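Local coordinates for putative sugar ABC transport system, substrate-binding protein (Bordetella parapertussis, PDB 5IX8), which probably binds a sugar in the periplasm and hands it to an ABC transporter for uptake, at residues I125-G130 with F162-S167; Q139-I144 with A201-T206; L229-V234 with A250-V255; L246-S251 with I293-K298. All blocks are in the same frame, centred on the assembly; numbering follows the deposited sequence. Where two conformers were deposited one is given.

Contact 1: residues I125-G130 with F162-S167; sequences IGKVLG and FKEVAS
The helical segments 125-130 and 162-167 run nearly parallel, their axes 7.3 Å apart at closest approach and crossing at -25°, with Gly126 and Phe162 nearest in register. The glycines make this close approach possible: a CB on Gly126 would clash with the backbone N of Phe162, and one on Gly130 with CB of Val165. The backbones touch, and Phe162 CA lies 3.2 Å from Gly126 O in a CA-H...O contact. Phe162 holds CG anti to its backbone N (chi1 179°), which sets the ring edge-on to the other helix; its CD1 lies 3.5 Å from Gly130 N, while Ala166 CB of its own helix covers part of one face. Val165 divides its branches: CG1 presses on Gly130 C at 3.4 Å, and CG2 lies against Lys127 CB at 3.9 Å. Beyond CG the Lys127 chain is extended, carrying NZ to within 3.0 Å of Glu164 OE2, which it meets from above the carboxylate plane. Toward the underlying sheet, the Phe162 ring stacks with Phe205 and touches Leu133 and Leu173. The chemistry is graded, from an apolar, glycine-lined interior at Phe162 to a salt bridge at the more exposed margin, where solvent probably weakens it.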
loop_
_atom_site.group_PDB
_atom_site.type_symbol
_atom_site.label_atom_id
_atom_site.label_comp_id
_atom_site.label_asym_id
_atom_site.label_seq_id
_atom_site.Cartn_x
_atom_site.Cartn_y
_atom_site.Cartn_z
ATOM N N ILE A 125 -6.202 -2.120 8.069
ATOM C CA ILE A 125 -6.468 -2.894 6.861
ATOM C C ILE A 125 -6.712 -4.360 7.233
ATOM O O ILE A 125 -7.666 -4.996 6.765
ATOM C CB ILE A 125 -5.298 -2.747 5.866
ATOM C CG1 ILE A 125 -5.331 -1.351 5.230
ATOM C CG2 ILE A 125 -5.389 -3.833 4.797
ATOM C CD1 ILE A 125 -4.203 -1.109 4.267
ATOM N N GLY A 126 -5.857 -4.910 8.105
ATOM C CA GLY A 126 -6.048 -6.283 8.541
ATOM C C GLY A 126 -7.319 -6.453 9.349
ATOM O O GLY A 126 -8.054 -7.417 9.162
ATOM N N LYS A 127 -7.601 -5.512 10.247
ATOM C CA LYS A 127 -8.832 -5.588 11.036
ATOM C C LYS A 127 -10.083 -5.569 10.161
ATOM O O LYS A 127 -11.034 -6.310 10.427
ATOM C CB LYS A 127 -8.871 -4.434 12.039
ATOM C CG LYS A 127 -7.792 -4.586 13.129
ATOM C CD LYS A 127 -8.110 -3.679 14.278
ATOM C CE LYS A 127 -7.102 -3.759 15.379
ATOM N NZ LYS A 127 -7.641 -2.966 16.559
ATOM N N VAL A 128 -10.130 -4.716 9.128
ATOM C CA VAL A 128 -11.371 -4.666 8.338
ATOM C C VAL A 128 -11.533 -5.938 7.499
ATOM O O VAL A 128 -12.662 -6.398 7.263
ATOM C CB VAL A 128 -11.461 -3.386 7.475
ATOM C CG1 VAL A 128 -11.514 -2.143 8.380
ATOM C CG2 VAL A 128 -10.336 -3.299 6.482
ATOM N N LEU A 129 -10.432 -6.560 7.078
ATOM C CA LEU A 129 -10.553 -7.857 6.413
ATOM C C LEU A 129 -10.979 -8.932 7.407
ATOM O O LEU A 129 -11.737 -9.852 7.061
ATOM C CB LEU A 129 -9.229 -8.229 5.749
ATOM C CG LEU A 129 -8.880 -7.374 4.534
ATOM C CD1 LEU A 129 -7.468 -7.682 4.015
ATOM C CD2 LEU A 129 -9.923 -7.482 3.392
ATOM N N GLY A 130 -10.497 -8.838 8.643
ATOM C CA GLY A 130 -10.992 -9.723 9.685
ATOM C C GLY A 130 -12.491 -9.615 9.890
ATOM O O GLY A 130 -13.183 -10.630 10.059
ATOM N N PHE A 162 -5.601 -8.587 11.216
ATOM C CA PHE A 162 -6.464 -9.682 10.784
ATOM C C PHE A 162 -6.598 -10.741 11.871
ATOM O O PHE A 162 -7.706 -11.168 12.206
ATOM C CB PHE A 162 -5.898 -10.292 9.483
ATOM C CG PHE A 162 -6.692 -11.443 8.966
ATOM C CD1 PHE A 162 -7.928 -11.223 8.368
ATOM C CD2 PHE A 162 -6.220 -12.745 9.095
ATOM C CE1 PHE A 162 -8.689 -12.271 7.901
ATOM C CE2 PHE A 162 -6.995 -13.816 8.643
ATOM C CZ PHE A 162 -8.221 -13.567 8.003
ATOM N N LYS A 163 -5.466 -11.159 12.457
ATOM C CA LYS A 163 -5.510 -12.232 13.450
ATOM C C LYS A 163 -6.320 -11.833 14.677
ATOM O O LYS A 163 -7.044 -12.659 15.248
ATOM C CB LYS A 163 -4.102 -12.624 13.854
ATOM C CG LYS A 163 -4.088 -13.750 14.899
ATOM C CD LYS A 163 -2.711 -14.388 15.049
ATOM C CE LYS A 163 -1.665 -13.336 15.324
ATOM N NZ LYS A 163 -0.312 -13.950 15.628
ATOM N N GLU A 164 -6.155 -10.597 15.143
ATOM C CA GLU A 164 -6.897 -10.127 16.313
ATOM C C GLU A 164 -8.397 -10.269 16.085
ATOM O O GLU A 164 -9.108 -10.873 16.886
ATOM C CB GLU A 164 -6.537 -8.661 16.607
ATOM C CG GLU A 164 -7.339 -8.050 17.759
ATOM C CD GLU A 164 -7.014 -6.566 17.955
ATOM O OE1 GLU A 164 -5.841 -6.251 18.242
ATOM O OE2 GLU A 164 -7.914 -5.713 17.827
ATOM N N VAL A 165 -8.879 -9.783 14.942
ATOM C CA VAL A 165 -10.314 -9.773 14.715
ATOM C C VAL A 165 -10.806 -11.166 14.368
ATOM O O VAL A 165 -11.852 -11.603 14.867
ATOM C CB VAL A 165 -10.651 -8.740 13.626
ATOM C CG1 VAL A 165 -12.105 -8.863 13.208
ATOM C CG2 VAL A 165 -10.358 -7.325 14.143
ATOM N N ALA A 166 -10.039 -11.900 13.544
ATOM C CA ALA A 166 -10.450 -13.254 13.156
ATOM C C ALA A 166 -10.461 -14.207 14.349
ATOM O O ALA A 166 -11.407 -14.980 14.520
ATOM C CB ALA A 166 -9.534 -13.786 12.061
ATOM N N SER A 167 -9.433 -14.161 15.189
ATOM C CA SER A 167 -9.426 -14.993 16.389
ATOM C C SER A 167 -10.607 -14.690 17.294
ATOM O O SER A 167 -11.159 -15.593 17.942
ATOM C CB SER A 167 -8.124 -14.782 17.162
ATOM O OG SER A 167 -7.010 -15.039 16.315
#

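Contact 2: residues Q139-I144 with A201-T206; sequences QGKQVI and AEYVFT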
loop_
_atom_site.group_PDB
_atom_site.type_symbol
_atom_site.label_atom_id
_atom_site.label_comp_id
_atom_site.label_asym_id
_atom_site.label_seq_id
_atom_site.Cartn_x
_atom_site.Cartn_y
_atom_site.Cartn_z
ATOM N N GLN A 139 -16.698 -18.287 11.912
ATOM C CA GLN A 139 -16.573 -18.925 13.221
ATOM C C GLN A 139 -16.439 -20.437 13.091
ATOM O O GLN A 139 -17.247 -21.089 12.423
ATOM C CB GLN A 139 -17.792 -18.595 14.068
ATOM C CG GLN A 139 -17.790 -19.306 15.378
ATOM C CD GLN A 139 -18.927 -18.854 16.255
ATOM O OE1 GLN A 139 -20.056 -18.651 15.784
ATOM N NE2 GLN A 139 -18.637 -18.667 17.535
ATOM N N GLY A 140 -15.399 -20.994 13.712
ATOM C CA GLY A 140 -15.149 -22.412 13.634
ATOM C C GLY A 140 -14.450 -22.901 12.373
ATOM O O GLY A 140 -14.086 -24.087 12.303
ATOM N N LYS A 141 -14.215 -22.042 11.391
ATOM C CA LYS A 141 -13.696 -22.495 10.106
ATOM C C LYS A 141 -12.226 -22.136 9.965
ATOM O O LYS A 141 -11.744 -21.177 10.570
ATOM C CB LYS A 141 -14.484 -21.884 8.947
ATOM C CG LYS A 141 -15.991 -22.119 9.068
ATOM C CD LYS A 141 -16.765 -21.603 7.868
ATOM C CE LYS A 141 -18.231 -22.067 7.981
ATOM N NZ LYS A 141 -19.086 -21.576 6.871
ATOM N N GLN A 142 -11.522 -22.922 9.150
ATOM C CA GLN A 142 -10.079 -22.787 9.009
ATOM C C GLN A 142 -9.695 -21.807 7.910
ATOM O O GLN A 142 -10.276 -21.805 6.820
ATOM C CB GLN A 142 -9.429 -24.138 8.743
ATOM C CG GLN A 142 -9.554 -25.067 9.916
ATOM C CD GLN A 142 -8.876 -26.406 9.672
ATOM O OE1 GLN A 142 -7.927 -26.501 8.893
ATOM N NE2 GLN A 142 -9.366 -27.454 10.342
ATOM N N VAL A 143 -8.676 -21.005 8.205
ATOM C CA VAL A 143 -8.210 -19.919 7.360
ATOM C C VAL A 143 -6.716 -20.119 7.114
ATOM O O VAL A 143 -5.921 -20.121 8.068
ATOM C CB VAL A 143 -8.454 -18.548 8.023
ATOM C CG1 VAL A 143 -7.958 -17.406 7.103
ATOM C CG2 VAL A 143 -9.963 -18.367 8.404
ATOM N N ILE A 144 -6.331 -20.280 5.848
ATOM C CA ILE A 144 -4.917 -20.275 5.474
ATOM C C ILE A 144 -4.414 -18.842 5.487
ATOM O O ILE A 144 -5.043 -17.954 4.882
ATOM C CB ILE A 144 -4.731 -20.887 4.080
ATOM C CG1 ILE A 144 -4.914 -22.408 4.124
ATOM C CG2 ILE A 144 -3.355 -20.487 3.505
ATOM C CD1 ILE A 144 -5.299 -23.038 2.757
ATOM N N ALA A 201 -9.331 -26.057 5.078
ATOM C CA ALA A 201 -9.448 -24.604 5.009
ATOM C C ALA A 201 -10.566 -24.161 4.062
ATOM O O ALA A 201 -10.765 -24.740 2.983
ATOM C CB ALA A 201 -8.124 -23.995 4.534
ATOM N N GLU A 202 -11.274 -23.091 4.445
ATOM C CA GLU A 202 -12.336 -22.536 3.609
ATOM C C GLU A 202 -12.034 -21.110 3.180
ATOM O O GLU A 202 -12.799 -20.528 2.399
ATOM C CB GLU A 202 -13.676 -22.589 4.345
ATOM C CG GLU A 202 -14.164 -24.030 4.449
ATOM C CD GLU A 202 -15.429 -24.175 5.245
ATOM O OE1 GLU A 202 -16.511 -23.872 4.708
ATOM O OE2 GLU A 202 -15.349 -24.583 6.413
ATOM N N TYR A 203 -10.925 -20.549 3.642
ATOM C CA TYR A 203 -10.568 -19.169 3.376
ATOM C C TYR A 203 -9.070 -19.101 3.214
ATOM O O TYR A 203 -8.348 -19.926 3.773
ATOM C CB TYR A 203 -10.939 -18.257 4.528
ATOM C CG TYR A 203 -12.406 -18.203 4.792
ATOM C CD1 TYR A 203 -13.210 -17.337 4.080
ATOM C CD2 TYR A 203 -12.996 -19.000 5.765
ATOM C CE1 TYR A 203 -14.587 -17.265 4.322
ATOM C CE2 TYR A 203 -14.374 -18.932 6.027
ATOM C CZ TYR A 203 -15.156 -18.058 5.297
ATOM O OH TYR A 203 -16.511 -17.963 5.526
ATOM N N VAL A 204 -8.610 -18.080 2.485
ATOM C CA VAL A 204 -7.186 -17.759 2.386
ATOM C C VAL A 204 -7.044 -16.260 2.593
ATOM O O VAL A 204 -7.741 -15.467 1.945
ATOM C CB VAL A 204 -6.568 -18.160 1.029
ATOM C CG1 VAL A 204 -5.058 -17.788 0.990
ATOM C CG2 VAL A 204 -6.762 -19.654 0.754
ATOM N N PHE A 205 -6.166 -15.869 3.503
ATOM C CA PHE A 205 -5.874 -14.460 3.724
ATOM C C PHE A 205 -4.567 -14.105 3.039
ATOM O O PHE A 205 -3.585 -14.829 3.189
ATOM C CB PHE A 205 -5.766 -14.158 5.215
ATOM C CG PHE A 205 -5.210 -12.808 5.500
ATOM C CD1 PHE A 205 -6.045 -11.694 5.506
ATOM C CD2 PHE A 205 -3.856 -12.649 5.740
ATOM C CE1 PHE A 205 -5.547 -10.424 5.781
ATOM C CE2 PHE A 205 -3.337 -11.394 5.983
ATOM C CZ PHE A 205 -4.194 -10.263 6.009
ATOM N N THR A 206 -4.549 -12.987 2.314
ATOM C CA THR A 206 -3.350 -12.438 1.686
ATOM C C THR A 206 -3.349 -10.933 1.901
ATOM O O THR A 206 -4.427 -10.307 1.952
ATOM C CB THR A 206 -3.293 -12.700 0.160
ATOM O OG1 THR A 206 -4.309 -11.915 -0.496
ATOM C CG2 THR A 206 -3.459 -14.200 -0.191
HETATM O O HOH W 1 -12.941 -25.074 7.733
#
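Strands 142-145 and 201-205 are parallel neighbours in the sheet of one Rossmann-like lobe of this periplasmic binding protein fold. Backbone hydrogen bonds join them. Gln142 O accepts from Glu202 N at 2.9 Å, in the carbonyl plane, and only weakly from Tyr203 N. Tyr203 O takes the N-H of Ile144 from above its carbonyl plane, and Phe205 N reaches Ile144 O at 2.7 Å, nearly along the C=O axis (N-H...O angle 170°). Apolar contacts occupy both faces. On one, Val143 straddles Tyr203 CB, with CG1 and CG2 each 4.0 Å from it; this face is covered by Leu133 of helix 122-135, and Tyr203 OH is hydrogen-bonded to Asp136. On the other face Ile144 and Val204 lie side by side, pointing the same way, beneath helices 184-197 and 209-221. Polar contacts gather at the exposed end. The extended Lys141 chain crosses Glu202 obliquely, but NZ stays 4.1 Å from OE1, beyond a salt bridge. A water accepts from Gln142 N and donates to Glu202 OE2. The tightest carbon contact belongs to Ile144: with CG1 beside the backbone N (chi1 -73°), its CD1 lies 3.5 Å from Ala201 CB.

Contact 3: residues L229-V234 with A250-V255; sequences LTSAMV and ASEPGV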
loop_
_atom_site.group_PDB
_atom_site.type_symbol
_atom_site.label_atom_id
_atom_site.label_comp_id
_atom_site.label_asym_id
_atom_site.label_seq_id
_atom_site.Cartn_x
_atom_site.Cartn_y
_atom_site.Cartn_z
ATOM N N LEU A 229 -9.317 -13.371 0.698
ATOM C CA LEU A 229 -9.283 -11.988 1.146
ATOM C C LEU A 229 -7.968 -11.398 0.703
ATOM O O LEU A 229 -6.923 -12.059 0.794
ATOM C CB LEU A 229 -9.384 -11.891 2.673
ATOM C CG LEU A 229 -10.730 -12.390 3.212
ATOM C CD1 LEU A 229 -10.640 -13.815 3.660
ATOM C CD2 LEU A 229 -11.231 -11.496 4.328
ATOM N N THR A 230 -8.009 -10.155 0.247
ATOM C CA THR A 230 -6.787 -9.531 -0.213
ATOM C C THR A 230 -6.950 -8.018 -0.138
ATOM O O THR A 230 -7.910 -7.500 0.440
ATOM C CB THR A 230 -6.467 -10.030 -1.629
ATOM O OG1 THR A 230 -5.124 -9.673 -1.997
ATOM C CG2 THR A 230 -7.441 -9.448 -2.626
ATOM N N SER A 231 -5.979 -7.302 -0.710
ATOM C CA SER A 231 -5.962 -5.860 -0.609
ATOM C C SER A 231 -5.441 -5.274 -1.909
ATOM O O SER A 231 -4.620 -5.888 -2.588
ATOM C CB SER A 231 -5.102 -5.432 0.587
ATOM O OG SER A 231 -5.204 -4.032 0.787
ATOM N N ALA A 232 -5.965 -4.096 -2.249
ATOM C CA ALA A 232 -5.571 -3.263 -3.383
ATOM C C ALA A 232 -6.185 -3.758 -4.688
ATOM O O ALA A 232 -5.765 -4.779 -5.241
ATOM C CB ALA A 232 -4.049 -3.163 -3.512
HETATM N N MSE A 233 -7.178 -3.027 -5.189
HETATM C CA MSE A 233 -7.937 -3.478 -6.342
HETATM C C MSE A 233 -7.174 -3.434 -7.641
HETATM O O MSE A 233 -6.415 -2.502 -7.888
HETATM C CB MSE A 233 -9.191 -2.625 -6.520
HETATM C CG MSE A 233 -10.229 -2.864 -5.393
HETATM SE SE MSE A 233 -11.197 -4.538 -5.627
HETATM C CE MSE A 233 -12.188 -4.152 -7.259
ATOM N N VAL A 234 -7.447 -4.430 -8.483
ATOM C CA VAL A 234 -7.200 -4.346 -9.918
ATOM C C VAL A 234 -8.511 -4.699 -10.611
ATOM O O VAL A 234 -9.380 -5.353 -10.032
ATOM C CB VAL A 234 -6.062 -5.287 -10.378
ATOM C CG1 VAL A 234 -4.726 -4.872 -9.759
ATOM C CG2 VAL A 234 -6.388 -6.694 -9.982
ATOM N N ALA A 250 -9.550 -5.021 0.409
ATOM C CA ALA A 250 -9.398 -3.692 0.987
ATOM C C ALA A 250 -8.983 -2.708 -0.111
ATOM O O ALA A 250 -8.111 -3.014 -0.924
ATOM C CB ALA A 250 -8.383 -3.738 2.124
ATOM N N SER A 251 -9.644 -1.546 -0.170
ATOM C CA SER A 251 -9.244 -0.502 -1.121
ATOM C C SER A 251 -7.950 0.150 -0.639
ATOM O O SER A 251 -7.846 0.519 0.527
ATOM C CB SER A 251 -10.364 0.558 -1.245
ATOM O OG SER A 251 -9.941 1.749 -1.923
ATOM N N GLU A 252 -6.953 0.272 -1.515
ATOM C CA GLU A 252 -5.754 1.051 -1.211
ATOM C C GLU A 252 -5.677 2.199 -2.206
ATOM O O GLU A 252 -5.274 1.998 -3.365
ATOM C CB GLU A 252 -4.508 0.179 -1.269
ATOM C CG GLU A 252 -4.521 -0.838 -0.125
ATOM C CD GLU A 252 -3.210 -1.598 0.012
ATOM O OE1 GLU A 252 -2.164 -0.968 0.301
ATOM O OE2 GLU A 252 -3.214 -2.833 -0.186
ATOM N N PRO A 253 -6.112 3.374 -1.834
ATOM C CA PRO A 253 -6.287 4.473 -2.801
ATOM C C PRO A 253 -4.986 5.225 -3.083
ATOM O O PRO A 253 -4.752 6.329 -2.616
ATOM C CB PRO A 253 -7.328 5.356 -2.108
ATOM C CG PRO A 253 -7.055 5.163 -0.686
ATOM C CD PRO A 253 -6.681 3.709 -0.521
ATOM N N GLY A 254 -4.116 4.595 -3.881
ATOM C CA GLY A 254 -2.805 5.170 -4.147
ATOM C C GLY A 254 -2.907 6.533 -4.812
ATOM O O GLY A 254 -2.076 7.407 -4.574
ATOM N N VAL A 255 -3.896 6.700 -5.702
ATOM C CA VAL A 255 -3.995 7.935 -6.471
ATOM C C VAL A 255 -4.230 9.101 -5.531
ATOM O O VAL A 255 -3.541 10.115 -5.609
ATOM C CB VAL A 255 -5.110 7.846 -7.526
ATOM C CG1 VAL A 255 -5.343 9.215 -8.167
ATOM C CG2 VAL A 255 -4.760 6.817 -8.601
HETATM O O HOH W 2 -7.542 -0.379 -4.221
#
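Strand 227-231 ends beside strand 246-250 in parallel pairing; the chains then diverge, 250-255 heading for the other lobe and 232-234 turning into helix 235-242. Both backbone polar atoms of Ala250 are bonded to the 229-234 segment: its N donates to Thr230 O at 3.0 Å, in the carbonyl plane and on a lone pair, and its O accepts from Ala232 N at 2.7 Å, nearly along the C=O axis. Ala232 has a positive phi (80°), so the chain turns sharply after this last bond.

Glu252 carries the side-chain part. Its CB points toward the 229-234 segment and lies 4.1 Å from the methyl of Ala232. With CG anti to the carbonyl carbon (chi1 -68°) and the chain extended beyond it, CG and then CD run alongside that methyl and nearer still to Ser231 OG (3.4 and 3.2 Å). At the tip OE2 accepts from Ser231 OG at 2.5 Å, a short bond that arrives 36° out of the carboxylate plane, while Ala232 CB lies 3.4 Å from the same oxygen. The other oxygen, OE1, forms a salt bridge with Arg158. Ser231 sets OG anti to its backbone N, where it also rests on Ala250 CB.

Past the last direct bond, one water accepts from both Met233 N and Glu252 N, joining the diverging chains. Pro253, the centre of an inverse gamma turn, takes the N-cap position of helix 254-270. The carboxylate of Glu252 is buried, yet Ser231 and Arg158 each engage one of its oxygens; these partners would probably stabilise its ionised form and fix its rotation.

Contact 4: residues L246-S251 with I293-K298; sequences LLAVAS and ITVVDK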
loop_
_atom_site.group_PDB
_atom_site.type_symbol
_atom_site.label_atom_id
_atom_site.label_comp_id
_atom_site.label_asym_id
_atom_site.label_seq_id
_atom_site.Cartn_x
_atom_site.Cartn_y
_atom_site.Cartn_z
ATOM N N LEU A 246 -13.357 -13.885 -4.491
ATOM C CA LEU A 246 -12.793 -12.935 -3.538
ATOM C C LEU A 246 -13.913 -12.483 -2.615
ATOM O O LEU A 246 -14.923 -11.933 -3.077
ATOM C CB LEU A 246 -12.165 -11.719 -4.227
ATOM C CG LEU A 246 -10.924 -11.911 -5.108
ATOM C CD1 LEU A 246 -10.471 -10.543 -5.680
ATOM C CD2 LEU A 246 -9.771 -12.608 -4.380
ATOM N N LEU A 247 -13.738 -12.723 -1.318
ATOM C CA LEU A 247 -14.749 -12.318 -0.342
ATOM C C LEU A 247 -14.730 -10.821 -0.126
ATOM O O LEU A 247 -15.786 -10.183 -0.007
ATOM C CB LEU A 247 -14.497 -13.034 0.982
ATOM C CG LEU A 247 -15.351 -12.628 2.182
ATOM C CD1 LEU A 247 -16.837 -12.867 1.923
ATOM C CD2 LEU A 247 -14.866 -13.366 3.433
ATOM N N ALA A 248 -13.536 -10.247 -0.081
ATOM C CA ALA A 248 -13.372 -8.841 0.221
ATOM C C ALA A 248 -11.989 -8.417 -0.216
ATOM O O ALA A 248 -11.021 -9.193 -0.127
ATOM C CB ALA A 248 -13.546 -8.568 1.722
ATOM N N VAL A 249 -11.900 -7.170 -0.653
ATOM C CA VAL A 249 -10.638 -6.577 -1.058
ATOM C C VAL A 249 -10.564 -5.229 -0.394
ATOM O O VAL A 249 -11.406 -4.361 -0.656
ATOM C CB VAL A 249 -10.520 -6.408 -2.588
ATOM C CG1 VAL A 249 -9.181 -5.730 -2.922
ATOM C CG2 VAL A 249 -10.664 -7.765 -3.308
ATOM N N ALA A 250 -9.550 -5.021 0.409
ATOM C CA ALA A 250 -9.398 -3.692 0.987
ATOM C C ALA A 250 -8.983 -2.708 -0.111
ATOM O O ALA A 250 -8.111 -3.014 -0.924
ATOM C CB ALA A 250 -8.383 -3.738 2.124
ATOM N N SER A 251 -9.644 -1.546 -0.170
ATOM C CA SER A 251 -9.244 -0.502 -1.121
ATOM C C SER A 251 -7.950 0.150 -0.639
ATOM O O SER A 251 -7.846 0.519 0.527
ATOM C CB SER A 251 -10.364 0.558 -1.245
ATOM O OG SER A 251 -9.941 1.749 -1.923
ATOM N N ILE A 293 -10.017 3.840 5.458
ATOM C CA ILE A 293 -10.052 2.525 4.830
ATOM C C ILE A 293 -11.485 2.174 4.469
ATOM O O ILE A 293 -12.402 2.356 5.284
ATOM C CB ILE A 293 -9.461 1.465 5.764
ATOM C CG1 ILE A 293 -7.974 1.755 5.952
ATOM C CG2 ILE A 293 -9.688 0.061 5.188
ATOM C CD1 ILE A 293 -7.439 1.173 7.210
ATOM N N THR A 294 -11.677 1.678 3.254
ATOM C CA THR A 294 -12.930 1.086 2.804
ATOM C C THR A 294 -12.637 -0.305 2.250
ATOM O O THR A 294 -11.525 -0.597 1.801
ATOM C CB THR A 294 -13.628 1.952 1.728
ATOM O OG1 THR A 294 -12.763 2.100 0.610
ATOM C CG2 THR A 294 -13.900 3.319 2.241
ATOM N N VAL A 295 -13.614 -1.187 2.353
ATOM C CA VAL A 295 -13.507 -2.542 1.827
ATOM C C VAL A 295 -14.446 -2.674 0.642
ATOM O O VAL A 295 -15.573 -2.162 0.676
ATOM C CB VAL A 295 -13.844 -3.575 2.913
ATOM C CG1 VAL A 295 -13.726 -4.953 2.368
ATOM C CG2 VAL A 295 -12.873 -3.441 4.053
ATOM N N VAL A 296 -13.992 -3.368 -0.399
ATOM C CA VAL A 296 -14.822 -3.646 -1.567
ATOM C C VAL A 296 -15.301 -5.080 -1.464
ATOM O O VAL A 296 -14.497 -5.992 -1.191
ATOM C CB VAL A 296 -14.046 -3.409 -2.873
ATOM C CG1 VAL A 296 -14.958 -3.621 -4.095
ATOM C CG2 VAL A 296 -13.417 -1.996 -2.882
ATOM N N ASP A 297 -16.604 -5.287 -1.650
ATOM C CA ASP A 297 -17.192 -6.631 -1.585
ATOM C C ASP A 297 -18.394 -6.660 -2.520
ATOM O O ASP A 297 -18.637 -5.705 -3.253
ATOM C CB ASP A 297 -17.550 -6.998 -0.139
ATOM C CG ASP A 297 -18.520 -6.012 0.488
ATOM O OD1 ASP A 297 -19.348 -5.418 -0.233
ATOM O OD2 ASP A 297 -18.456 -5.825 1.711
ATOM N N LYS A 298 -19.139 -7.771 -2.517
ATOM C CA LYS A 298 -20.315 -7.858 -3.384
ATOM C C LYS A 298 -21.286 -6.701 -3.168
ATOM O O LYS A 298 -21.986 -6.289 -4.108
ATOM C CB LYS A 298 -21.059 -9.176 -3.152
ATOM C CG LYS A 298 -20.428 -10.381 -3.773
ATOM C CD LYS A 298 -21.425 -11.556 -3.825
ATOM C CE LYS A 298 -22.591 -11.216 -4.765
ATOM N NZ LYS A 298 -23.619 -12.307 -4.913
HETATM O O HOH W 3 -18.210 -10.371 -1.146
HETATM O O HOH W 4 -9.065 2.309 1.665
#
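Antiparallel pairing adds strand 295-296 to the edge of an otherwise parallel sheet, against strand 246-250. The tight part is the backbone. Val249 and Val296 form a hydrogen-bonded pair: Val249 N donates to Val296 O at 2.9 Å, in the carbonyl plane, and Val296 N returns to Val249 O at 2.8 Å, from above the carbonyl plane of Val249. Next along, Ala250 and Val295 are a non-hydrogen-bonded pair with CA atoms 4.3 Å apart, and Ser251 N then donates to Thr294 O at 2.9 Å. Ala248 CB meets Val295 CG1 at 3.7 Å, the branch held anti to the backbone N (chi1 -180°), on the face that helix 122-135 covers through Ala132 and Val128.

Both ends are looser and bridged by water. At one, a water donates to Leu247 O and accepts from Lys298 N; at the other, a second donates to Ser251 O and accepts from Thr294 N at 3.1 Å. Thr294 OG1 packs on Ser251 CB at 3.4 Å, but the two hydroxyls turn to separate partners, His304 for Thr294 and Asp310 for Ser251. Direct amide bonds therefore fix the register in the middle, whereas water completes the pairing where the chains separate.

In the fold
Contacts 2, 3 and 4 share one mixed sheet, in which strand 201-205 pairs with 227-231 through a probable hydrogen bond from Leu229 N to Val204 O (2.9 Å). Contacts 3 and 4, their centres about 8 Å apart, have Ala250 and Ser251 in common, so the same strand pairs on both edges. Contact 1 supplies the helices packed on one face: Phe162 CD1 lies 3.5 Å from Phe205 CD1 of contact 2, Leu129 CD2 3.6 Å from Thr230 O of contact 3, and Val128 CG2 3.5 Å from Val295 CG2 of contact 4. Contact 3, its centre about 8 Å from that of the chain, lies nearest the interlobe region, where relatives bind sugar.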